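PDB 3H41: gamma-D-glutamyl-L-lysine dipeptidyl-peptidase from Bacillus cereus ATCC 10987, which probably hydrolyses the gamma-D-glutamyl-L-lysine bond of murein peptides, releasing L-Ala-gamma-D-Glu during peptidoglycan breakdown. Local coordinates for residues L25-D29 with S45-E50; F199-Y204 with A285-I291; S32-V37 with P101-L105; L121-A127 with E141-R147. Where two conformers were deposited one is given. Numbering follows the deposited sequence.

How the contacts relate
Contacts 1 and 3 share the N-terminal part of the chain and cross: 25-29 is followed by 32-37, then by 45-50, which closes contact 1 across the helical stretch, and only later by 101-105, which closes contact 3 across the first SH3-like domain. They touch where Leu25 CD1 lies 3.5 Å from Ala33 CB. Contact 4 closes a short loop inside the second SH3-like domain. Contact 2, opened and closed after it, joins distant parts of the NlpC/P60 domain. Its Phe199 packs on Tyr144 and Pro125 of contact 4, while its Ala285 and Glu286 meet Leu48 of contact 1, so the peptidase domain adjoins both the second SH3-like domain and the N-terminal helices.

Contact 1 of 4, residues L25-D29 with S45-E50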
# COMPACT_ATOMS: atom_id res chain seq x y z
N LEU A 25 -17.14 -12.21 -1.58
CA LEU A 25 -16.97 -11.87 -0.16
C LEU A 25 -17.55 -12.97 0.72
O LEU A 25 -18.59 -13.52 0.41
CB LEU A 25 -17.75 -10.60 0.19
CG LEU A 25 -17.39 -9.24 -0.37
CD1 LEU A 25 -18.44 -8.21 0.02
CD2 LEU A 25 -16.06 -8.80 0.15
N ARG A 26 -16.90 -13.27 1.84
CA ARG A 26 -17.58 -13.94 2.95
C ARG A 26 -18.25 -12.90 3.83
O ARG A 26 -17.90 -11.72 3.79
CB ARG A 26 -16.55 -14.67 3.80
CG ARG A 26 -15.71 -15.68 3.07
CD ARG A 26 -14.51 -16.05 3.95
NE ARG A 26 -13.63 -14.91 4.14
CZ ARG A 26 -12.44 -14.96 4.72
NH1 ARG A 26 -11.98 -16.11 5.24
NH2 ARG A 26 -11.70 -13.86 4.77
N PRO A 27 -19.15 -13.35 4.72
CA PRO A 27 -19.76 -12.39 5.64
C PRO A 27 -18.72 -11.63 6.50
O PRO A 27 -18.89 -10.45 6.74
CB PRO A 27 -20.67 -13.25 6.50
CG PRO A 27 -21.04 -14.40 5.61
CD PRO A 27 -19.87 -14.65 4.70
N ILE A 28 -17.66 -12.31 6.93
CA ILE A 28 -16.58 -11.66 7.70
C ILE A 28 -15.85 -10.59 6.88
O ILE A 28 -15.20 -9.74 7.44
CB ILE A 28 -15.55 -12.70 8.23
CG1 ILE A 28 -14.81 -12.15 9.45
CG2 ILE A 28 -14.64 -13.22 7.10
CD1 ILE A 28 -14.26 -13.26 10.36
N ASP A 29 -15.95 -10.61 5.55
CA ASP A 29 -15.26 -9.62 4.73
C ASP A 29 -16.04 -8.32 4.47
O ASP A 29 -15.51 -7.37 3.87
CB ASP A 29 -14.85 -10.21 3.40
CG ASP A 29 -14.02 -11.43 3.54
OD1 ASP A 29 -13.00 -11.33 4.26
OD2 ASP A 29 -14.44 -12.48 2.99
N SER A 45 -10.98 -9.30 13.39
CA SER A 45 -12.05 -10.28 13.57
C SER A 45 -11.68 -11.68 13.04
O SER A 45 -12.30 -12.66 13.41
CB SER A 45 -13.33 -9.82 12.86
OG SER A 45 -13.22 -9.85 11.45
N MSE A 46 -10.69 -11.73 12.14
CA MSE A 46 -10.35 -12.97 11.45
C MSE A 46 -9.40 -13.88 12.23
O MSE A 46 -8.38 -13.45 12.81
CB MSE A 46 -9.74 -12.67 10.08
CG MSE A 46 -10.79 -12.32 9.02
SE MSE A 46 -9.91 -12.09 7.33
CE MSE A 46 -9.20 -10.24 7.49
N THR A 47 -9.74 -15.16 12.25
CA THR A 47 -8.82 -16.18 12.68
C THR A 47 -7.67 -16.30 11.67
O THR A 47 -7.75 -15.82 10.52
CB THR A 47 -9.47 -17.53 12.75
OG1 THR A 47 -9.96 -17.88 11.43
CG2 THR A 47 -10.61 -17.60 13.82
N LEU A 48 -6.62 -16.99 12.08
CA LEU A 48 -5.54 -17.34 11.14
C LEU A 48 -6.05 -18.04 9.88
O LEU A 48 -5.66 -17.66 8.76
CB LEU A 48 -4.41 -18.14 11.82
CG LEU A 48 -3.27 -18.58 10.93
CD1 LEU A 48 -2.54 -17.35 10.30
CD2 LEU A 48 -2.29 -19.52 11.67
N ASP A 49 -6.86 -19.09 10.05
CA ASP A 49 -7.38 -19.83 8.90
C ASP A 49 -8.14 -18.88 7.97
O ASP A 49 -8.05 -19.01 6.75
CB ASP A 49 -8.34 -20.95 9.33
CG ASP A 49 -7.64 -22.18 9.90
OD1 ASP A 49 -6.48 -22.46 9.52
OD2 ASP A 49 -8.26 -22.86 10.75
N GLU A 50 -8.89 -17.95 8.56
CA GLU A 50 -9.70 -17.01 7.72
C GLU A 50 -8.80 -16.05 6.92
O GLU A 50 -9.11 -15.72 5.76
CB GLU A 50 -10.72 -16.28 8.55
CG GLU A 50 -11.90 -17.16 8.90
CD GLU A 50 -12.72 -16.62 10.02
OE1 GLU A 50 -12.12 -16.19 11.04
OE2 GLU A 50 -13.97 -16.62 9.88
O HOH W 1 -15.16 -8.76 10.09
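Ile28 lays its side chain over the start of helix 48-56, with CD1 3.8 Å from CG of Met46 (selenomethionine) and 3.4 Å from OE2 of Glu50. That helix start is a capping box. Thr47, at the N-cap, accepts from Glu50 N through OG1 (3.1 Å), and Glu50 OE1 accepts from Thr47 N (2.9 Å); the short hydroxyl reaches forward, the longer carboxylate back, to amides with no carbonyl partner in the first turn. Arg26 ties the loop after strand 15-19, with its 3-10 turn at 27-29, to this helix. Asp29 holds its guanidinium in a two-pronged salt bridge, NE to OD2 2.8 Å and NH2 to OD1 2.9 Å, and OD2 also takes Arg26 N (2.8 Å). So positioned, Arg26 donates in plane from NH1 to the backbone O of Glu50 at 2.9 Å, which suits arginine's length and several donors. Trp42 bonds Asp29 OD1 through NE1 and Ser45 OG through O. A water closes the seam, donating to Ile28 O (2.8 Å) and Ser45 OG (2.6 Å).

Contact 2 of 4, residues F199-Y204 with A285-I291; sequences FLGLPY and AERSVEI
Phe199 opens a type II beta turn ending at Leu202, whose N bonds Phe199 O at 3.0 Å; Phe199 CB lies 4.1 Å from Val289 CG2. Leu200 (phi/psi -51/128) extends CD2 to within 4.0 Å of Ile291 CG1. Gly201 takes 92/-3, where a CB would clash with the preceding carbonyl, and its N donates to Val289 O at 2.8 Å. Leu202 O accepts from Val289 N at 2.9 Å, so Val289 is gripped by both polar backbone atoms, its t side chain facing this segment. Pro203, lacking an amide hydrogen, forms a single antiparallel bridge with Ser288 (CA-CA 4.0 Å). Tyr204 N bonds Arg287 O at 3.1 Å, and its t side chain sets one ring face over Ala285 N, 3.3 Å from CD1. One water links Gly201 O and Ser288 OG, another Tyr204 O and Ala285 O. Tyr204 OH bonds oxidised Cys216 (cysteinesulfonic acid), the inferred nucleophile, and Glu290, salt-bridged to Arg287, bonds His281, an inferred active-site residue: the pairing flanks the catalytic site of an NlpC/P60 cysteine peptidase.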
# COMPACT_ATOMS: atom_id res chain seq x y z
N PHE A 199 6.18 0.55 11.46
CA PHE A 199 5.12 -0.44 11.37
C PHE A 199 5.39 -1.73 12.14
O PHE A 199 4.61 -2.64 12.03
CB PHE A 199 4.87 -0.81 9.91
CG PHE A 199 4.42 0.36 9.05
CD1 PHE A 199 3.09 0.73 9.03
CD2 PHE A 199 5.31 1.07 8.31
CE1 PHE A 199 2.65 1.79 8.25
CE2 PHE A 199 4.88 2.18 7.53
CZ PHE A 199 3.55 2.50 7.49
N LEU A 200 6.50 -1.81 12.89
CA LEU A 200 6.85 -3.01 13.63
C LEU A 200 5.64 -3.46 14.48
O LEU A 200 5.01 -2.65 15.18
CB LEU A 200 8.13 -2.80 14.48
CG LEU A 200 9.48 -2.72 13.75
CD1 LEU A 200 10.59 -2.13 14.67
CD2 LEU A 200 9.88 -4.12 13.19
N GLY A 201 5.24 -4.72 14.35
CA GLY A 201 4.05 -5.23 15.08
C GLY A 201 2.72 -5.17 14.35
O GLY A 201 1.71 -5.63 14.88
N LEU A 202 2.70 -4.59 13.15
CA LEU A 202 1.48 -4.54 12.35
C LEU A 202 1.21 -5.90 11.72
O LEU A 202 2.04 -6.39 10.92
CB LEU A 202 1.57 -3.45 11.27
CG LEU A 202 0.36 -3.31 10.30
CD1 LEU A 202 -0.98 -2.81 10.94
CD2 LEU A 202 0.79 -2.39 9.08
N PRO A 203 0.08 -6.52 12.05
CA PRO A 203 -0.21 -7.84 11.47
C PRO A 203 -0.34 -7.85 9.97
O PRO A 203 -0.92 -6.94 9.36
CB PRO A 203 -1.54 -8.23 12.15
CG PRO A 203 -1.50 -7.48 13.40
CD PRO A 203 -0.99 -6.16 13.00
N TYR A 204 0.22 -8.91 9.39
CA TYR A 204 0.17 -9.18 7.97
C TYR A 204 -1.23 -9.42 7.46
O TYR A 204 -2.05 -9.98 8.16
CB TYR A 204 1.02 -10.43 7.73
CG TYR A 204 1.15 -10.95 6.31
CD1 TYR A 204 0.14 -11.73 5.72
CD2 TYR A 204 2.33 -10.76 5.59
CE1 TYR A 204 0.29 -12.22 4.42
CE2 TYR A 204 2.49 -11.29 4.32
CZ TYR A 204 1.48 -12.00 3.74
OH TYR A 204 1.71 -12.52 2.49
N ALA A 285 0.96 -14.46 7.40
CA ALA A 285 -0.22 -14.19 8.21
C ALA A 285 -0.07 -14.50 9.71
O ALA A 285 -0.75 -13.92 10.53
CB ALA A 285 -1.43 -14.92 7.66
N GLU A 286 0.81 -15.44 10.03
CA GLU A 286 1.01 -15.84 11.41
C GLU A 286 1.71 -14.72 12.17
O GLU A 286 1.77 -14.77 13.39
CB GLU A 286 1.84 -17.12 11.51
CG GLU A 286 1.14 -18.39 11.07
CD GLU A 286 1.14 -18.65 9.57
OE1 GLU A 286 1.56 -17.79 8.75
OE2 GLU A 286 0.66 -19.73 9.19
N ARG A 287 2.26 -13.73 11.47
CA ARG A 287 3.14 -12.78 12.09
C ARG A 287 2.84 -11.32 11.71
O ARG A 287 1.75 -11.01 11.17
CB ARG A 287 4.58 -13.19 11.79
CG ARG A 287 4.89 -14.63 12.34
CD ARG A 287 6.22 -14.75 13.04
NE ARG A 287 7.33 -14.55 12.12
CZ ARG A 287 7.80 -15.45 11.26
NH1 ARG A 287 7.25 -16.66 11.15
NH2 ARG A 287 8.85 -15.13 10.49
N SER A 288 3.75 -10.43 12.10
CA SER A 288 3.60 -9.00 11.91
C SER A 288 4.89 -8.45 11.36
O SER A 288 5.91 -9.15 11.33
CB SER A 288 3.35 -8.32 13.25
OG SER A 288 2.16 -8.82 13.82
N VAL A 289 4.86 -7.19 10.96
CA VAL A 289 6.08 -6.51 10.53
C VAL A 289 7.15 -6.71 11.62
O VAL A 289 6.93 -6.41 12.82
CB VAL A 289 5.86 -5.01 10.24
CG1 VAL A 289 7.21 -4.35 9.95
CG2 VAL A 289 4.89 -4.84 9.04
N GLU A 290 8.30 -7.18 11.19
CA GLU A 290 9.34 -7.63 12.10
C GLU A 290 10.72 -7.51 11.48
O GLU A 290 10.88 -7.46 10.26
CB GLU A 290 9.12 -9.11 12.42
CG GLU A 290 9.41 -10.03 11.22
CD GLU A 290 9.15 -11.53 11.50
OE1 GLU A 290 8.45 -11.86 12.49
OE2 GLU A 290 9.65 -12.38 10.71
N ILE A 291 11.73 -7.57 12.36
CA ILE A 291 13.12 -7.58 11.95
C ILE A 291 13.72 -8.94 12.33
O ILE A 291 13.65 -9.35 13.49
CB ILE A 291 13.90 -6.43 12.64
CG1 ILE A 291 13.55 -5.07 12.01
CG2 ILE A 291 15.38 -6.67 12.62
CD1 ILE A 291 13.99 -3.86 12.82
O HOH W 2 1.60 -7.70 16.49
O HOH W 3 -1.92 -11.44 10.56

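Contact 3 of 4, residues S32-V37 with P101-L105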
# COMPACT_ATOMS: atom_id res chain seq x y z
N SER A 32 -14.64 -4.77 4.88
CA SER A 32 -13.73 -4.31 3.83
C SER A 32 -14.43 -3.74 2.60
O SER A 32 -13.77 -3.05 1.78
CB SER A 32 -12.77 -5.46 3.41
OG SER A 32 -13.42 -6.38 2.56
N ALA A 33 -15.73 -4.03 2.44
CA ALA A 33 -16.43 -3.77 1.16
C ALA A 33 -17.43 -2.61 1.23
O ALA A 33 -17.99 -2.24 0.20
CB ALA A 33 -17.10 -5.02 0.69
N THR A 34 -17.65 -2.07 2.42
CA THR A 34 -18.59 -0.98 2.64
C THR A 34 -17.91 0.37 2.40
O THR A 34 -16.68 0.45 2.27
CB THR A 34 -19.13 -1.01 4.08
OG1 THR A 34 -18.02 -1.05 5.02
CG2 THR A 34 -20.04 -2.23 4.27
N ASN A 35 -18.71 1.43 2.36
CA ASN A 35 -18.21 2.79 2.32
C ASN A 35 -18.95 3.53 3.40
O ASN A 35 -20.12 3.75 3.26
CB ASN A 35 -18.46 3.46 0.97
CG ASN A 35 -17.82 4.83 0.89
OD1 ASN A 35 -17.49 5.40 1.90
ND2 ASN A 35 -17.65 5.35 -0.31
N PRO A 36 -18.26 3.90 4.49
CA PRO A 36 -16.85 3.68 4.77
C PRO A 36 -16.48 2.25 5.14
O PRO A 36 -17.35 1.44 5.49
CB PRO A 36 -16.60 4.56 5.98
CG PRO A 36 -17.92 4.58 6.69
CD PRO A 36 -18.95 4.54 5.63
N VAL A 37 -15.20 1.94 5.02
CA VAL A 37 -14.66 0.66 5.47
C VAL A 37 -14.41 0.66 6.97
O VAL A 37 -14.30 1.73 7.57
CB VAL A 37 -13.34 0.32 4.74
CG1 VAL A 37 -13.58 0.15 3.23
CG2 VAL A 37 -12.20 1.35 4.99
N PRO A 101 -16.16 -3.06 -5.03
CA PRO A 101 -17.52 -2.48 -5.10
C PRO A 101 -17.52 -1.10 -5.70
O PRO A 101 -16.72 -0.26 -5.31
CB PRO A 101 -17.96 -2.41 -3.64
CG PRO A 101 -17.12 -3.47 -2.94
CD PRO A 101 -15.80 -3.43 -3.64
N GLU A 102 -18.43 -0.88 -6.63
CA GLU A 102 -18.58 0.45 -7.25
C GLU A 102 -18.81 1.56 -6.23
O GLU A 102 -18.38 2.70 -6.43
CB GLU A 102 -19.70 0.46 -8.29
CG GLU A 102 -19.60 1.70 -9.17
CD GLU A 102 -20.45 1.62 -10.43
OE1 GLU A 102 -21.55 1.05 -10.35
OE2 GLU A 102 -20.00 2.12 -11.48
N LYS A 103 -19.48 1.23 -5.14
CA LYS A 103 -19.78 2.20 -4.11
C LYS A 103 -18.58 2.72 -3.35
O LYS A 103 -18.72 3.68 -2.59
CB LYS A 103 -20.80 1.66 -3.10
CG LYS A 103 -20.34 0.46 -2.28
CD LYS A 103 -21.51 -0.10 -1.48
CE LYS A 103 -21.10 -1.22 -0.55
NZ LYS A 103 -22.29 -1.79 0.19
N GLN A 104 -17.41 2.11 -3.59
CA GLN A 104 -16.16 2.58 -3.01
C GLN A 104 -15.38 3.53 -3.93
O GLN A 104 -14.25 3.90 -3.60
CB GLN A 104 -15.28 1.38 -2.63
CG GLN A 104 -15.82 0.63 -1.42
CD GLN A 104 -14.85 -0.45 -0.97
OE1 GLN A 104 -14.13 -1.00 -1.79
NE2 GLN A 104 -14.84 -0.74 0.33
N LEU A 105 -15.99 3.92 -5.05
CA LEU A 105 -15.38 4.83 -6.04
C LEU A 105 -16.17 6.13 -6.03
O LEU A 105 -17.35 6.16 -5.67
CB LEU A 105 -15.43 4.24 -7.45
CG LEU A 105 -14.55 3.04 -7.73
CD1 LEU A 105 -14.79 2.58 -9.17
CD2 LEU A 105 -13.06 3.35 -7.47
O HOH W 4 -21.63 0.55 2.30
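The amide of Gln104 settles this contact. Both hydrogens of NE2 are spent on backbone carbonyls of the other segment, Ser32 O and Thr34 O, each at 2.9 Å, so a long, neutral donor satisfies two acceptors left over where helix 30-33 gives way to loop. Ala33 O, 3.5 Å from Gln104 NE2, is at a poor angle and does not bond it. Asn35 answers in kind: its ND2 gives one hydrogen to Lys103 O at 3.0 Å and another to Asp12 OD2, while its N donates to a water at 3.1 Å that also receives a weak bond from Lys103 NZ at 3.2 Å; NZ also bonds a tetraethylene glycol, probably from the crystallisation liquor. Within its own segment, Thr34 OG1 donates to Pro36 O at 2.6 Å, spanning the cis peptide before Pro36. Outside it, Ser32 OG is bonded to Asp29 O. Apolar contact is slight, small Ala33 fitting its CB 3.9 Å from Pro101 CG. The bonds Gln104 N to Pro101 O and Leu105 N to Glu102 O, both 3.0 Å, make a 3-10 turn between strands 96-101 and 105-106, the short 3-10 connection before the last strand that is characteristic of SH3-like barrels.

Contact 4 of 4, residues L121-A127 with E141-R147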
# COMPACT_ATOMS: atom_id res chain seq x y z
N LEU A 121 1.08 14.25 2.05
CA LEU A 121 1.30 12.81 2.12
C LEU A 121 1.23 12.44 3.60
O LEU A 121 1.87 13.06 4.44
CB LEU A 121 2.66 12.43 1.54
CG LEU A 121 2.84 10.89 1.44
CD1 LEU A 121 3.19 10.42 0.08
CD2 LEU A 121 3.93 10.51 2.43
N VAL A 122 0.39 11.47 3.93
CA VAL A 122 0.22 11.09 5.31
C VAL A 122 1.46 10.26 5.70
O VAL A 122 1.80 9.30 5.02
CB VAL A 122 -1.06 10.26 5.46
CG1 VAL A 122 -1.18 9.71 6.87
CG2 VAL A 122 -2.26 11.08 5.12
N THR A 123 2.13 10.63 6.79
CA THR A 123 3.46 10.11 7.11
C THR A 123 3.54 9.34 8.44
O THR A 123 4.61 8.95 8.86
CB THR A 123 4.52 11.24 7.09
OG1 THR A 123 4.06 12.35 7.87
CG2 THR A 123 4.76 11.70 5.64
N LYS A 124 2.41 9.17 9.11
CA LYS A 124 2.29 8.21 10.21
C LYS A 124 1.55 6.95 9.73
O LYS A 124 0.83 6.99 8.75
CB LYS A 124 1.52 8.84 11.36
CG LYS A 124 2.24 10.03 11.99
CD LYS A 124 3.34 9.55 12.91
CE LYS A 124 3.88 10.70 13.78
NZ LYS A 124 4.55 11.74 12.93
N PRO A 125 1.68 5.84 10.46
CA PRO A 125 1.08 4.57 9.99
C PRO A 125 -0.40 4.68 9.61
O PRO A 125 -0.83 4.22 8.55
CB PRO A 125 1.27 3.64 11.19
CG PRO A 125 2.54 4.17 11.84
CD PRO A 125 2.42 5.66 11.74
N THR A 126 -1.18 5.29 10.50
CA THR A 126 -2.46 5.84 10.11
C THR A 126 -2.60 7.21 10.81
O THR A 126 -1.84 7.54 11.72
CB THR A 126 -3.66 4.96 10.49
OG1 THR A 126 -3.81 4.88 11.92
CG2 THR A 126 -3.57 3.55 9.86
N ALA A 127 -3.58 7.98 10.37
CA ALA A 127 -3.87 9.27 11.01
C ALA A 127 -5.33 9.56 10.85
O ALA A 127 -5.95 9.02 9.93
CB ALA A 127 -3.05 10.40 10.33
N GLU A 141 -10.18 7.66 9.39
CA GLU A 141 -8.82 7.18 9.64
C GLU A 141 -8.17 6.80 8.30
O GLU A 141 -8.64 5.88 7.61
CB GLU A 141 -8.83 5.99 10.59
CG GLU A 141 -7.41 5.53 10.94
CD GLU A 141 -7.38 4.35 11.92
OE1 GLU A 141 -8.44 3.84 12.31
OE2 GLU A 141 -6.28 3.94 12.33
N VAL A 142 -7.06 7.45 7.95
CA VAL A 142 -6.42 7.23 6.67
C VAL A 142 -5.03 6.60 6.86
O VAL A 142 -4.37 6.77 7.91
CB VAL A 142 -6.30 8.52 5.85
CG1 VAL A 142 -7.72 8.97 5.40
CG2 VAL A 142 -5.61 9.64 6.63
N SER A 143 -4.58 5.90 5.81
CA SER A 143 -3.28 5.24 5.82
C SER A 143 -2.08 6.13 5.47
O SER A 143 -2.17 7.01 4.64
CB SER A 143 -3.33 4.12 4.77
OG SER A 143 -2.05 3.52 4.56
N TYR A 144 -0.95 5.83 6.08
CA TYR A 144 0.36 6.16 5.56
C TYR A 144 0.29 6.07 4.04
O TYR A 144 -0.27 5.13 3.47
CB TYR A 144 1.41 5.16 6.08
CG TYR A 144 2.80 5.52 5.63
CD1 TYR A 144 3.48 6.57 6.23
CD2 TYR A 144 3.40 4.86 4.56
CE1 TYR A 144 4.75 6.93 5.80
CE2 TYR A 144 4.69 5.24 4.11
CZ TYR A 144 5.35 6.29 4.74
OH TYR A 144 6.61 6.75 4.35
N ASN A 145 0.85 7.07 3.39
CA ASN A 145 1.04 7.09 1.93
C ASN A 145 -0.19 7.56 1.15
O ASN A 145 -0.17 7.56 -0.07
CB ASN A 145 1.50 5.74 1.37
CG ASN A 145 2.07 5.85 -0.04
OD1 ASN A 145 2.83 6.79 -0.35
ND2 ASN A 145 1.68 4.90 -0.91
N THR A 146 -1.25 7.93 1.86
CA THR A 146 -2.42 8.63 1.28
C THR A 146 -1.95 10.03 0.84
O THR A 146 -1.20 10.68 1.58
CB THR A 146 -3.55 8.73 2.31
OG1 THR A 146 -3.96 7.39 2.73
CG2 THR A 146 -4.75 9.55 1.76
N ARG A 147 -2.34 10.45 -0.37
CA ARG A 147 -2.02 11.76 -0.89
C ARG A 147 -3.30 12.50 -1.21
O ARG A 147 -4.12 11.99 -1.95
CB ARG A 147 -1.17 11.70 -2.15
CG ARG A 147 0.15 10.96 -2.01
CD ARG A 147 0.06 9.54 -2.60
NE ARG A 147 1.33 8.83 -2.42
CZ ARG A 147 2.43 9.07 -3.14
NH1 ARG A 147 2.44 9.95 -4.13
NH2 ARG A 147 3.54 8.42 -2.86
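Backbone hydrogen bonds carry most of this contact, in two antiparallel pieces. Ala127 and Val142 form a hydrogen-bonded pair (Ala127 N to Val142 O 2.9 Å, Val142 N to Ala127 O 2.8 Å), next to the non-hydrogen-bonded pair Thr126-Ser143. After a one-residue shift, Val122 N bonds Thr146 O and Asn145 N bonds Val122 O, both at 2.9 Å; between the pieces Tyr144 N reaches Pro125 O (3.0 Å). Among side chains, Thr126 OG1 donates to Glu141 OE2 (2.7 Å), which also takes Trp40 NE1, and Thr146 OG1 to Ser143 O (2.6 Å). Apolar packing sets Val122 CG2 3.9 Å from Val142 CG2, branched valines suiting buried strands. Leu121 CD1 lies over one face of the Arg147 guanidinium, 3.5 Å from NE, while Arg147 NH1 bonds Gln181 OE1. Tyr144 turns its ring edge to Lys124 O; its OH bonds Ser226. Asn145 tolerates phi/psi 84/2, third position of the type II turn Ser143-Thr146. Following hairpin 126-131/139-143, that turn is consistent with the diverging turn of SH3 folds, here the second SH3-like domain.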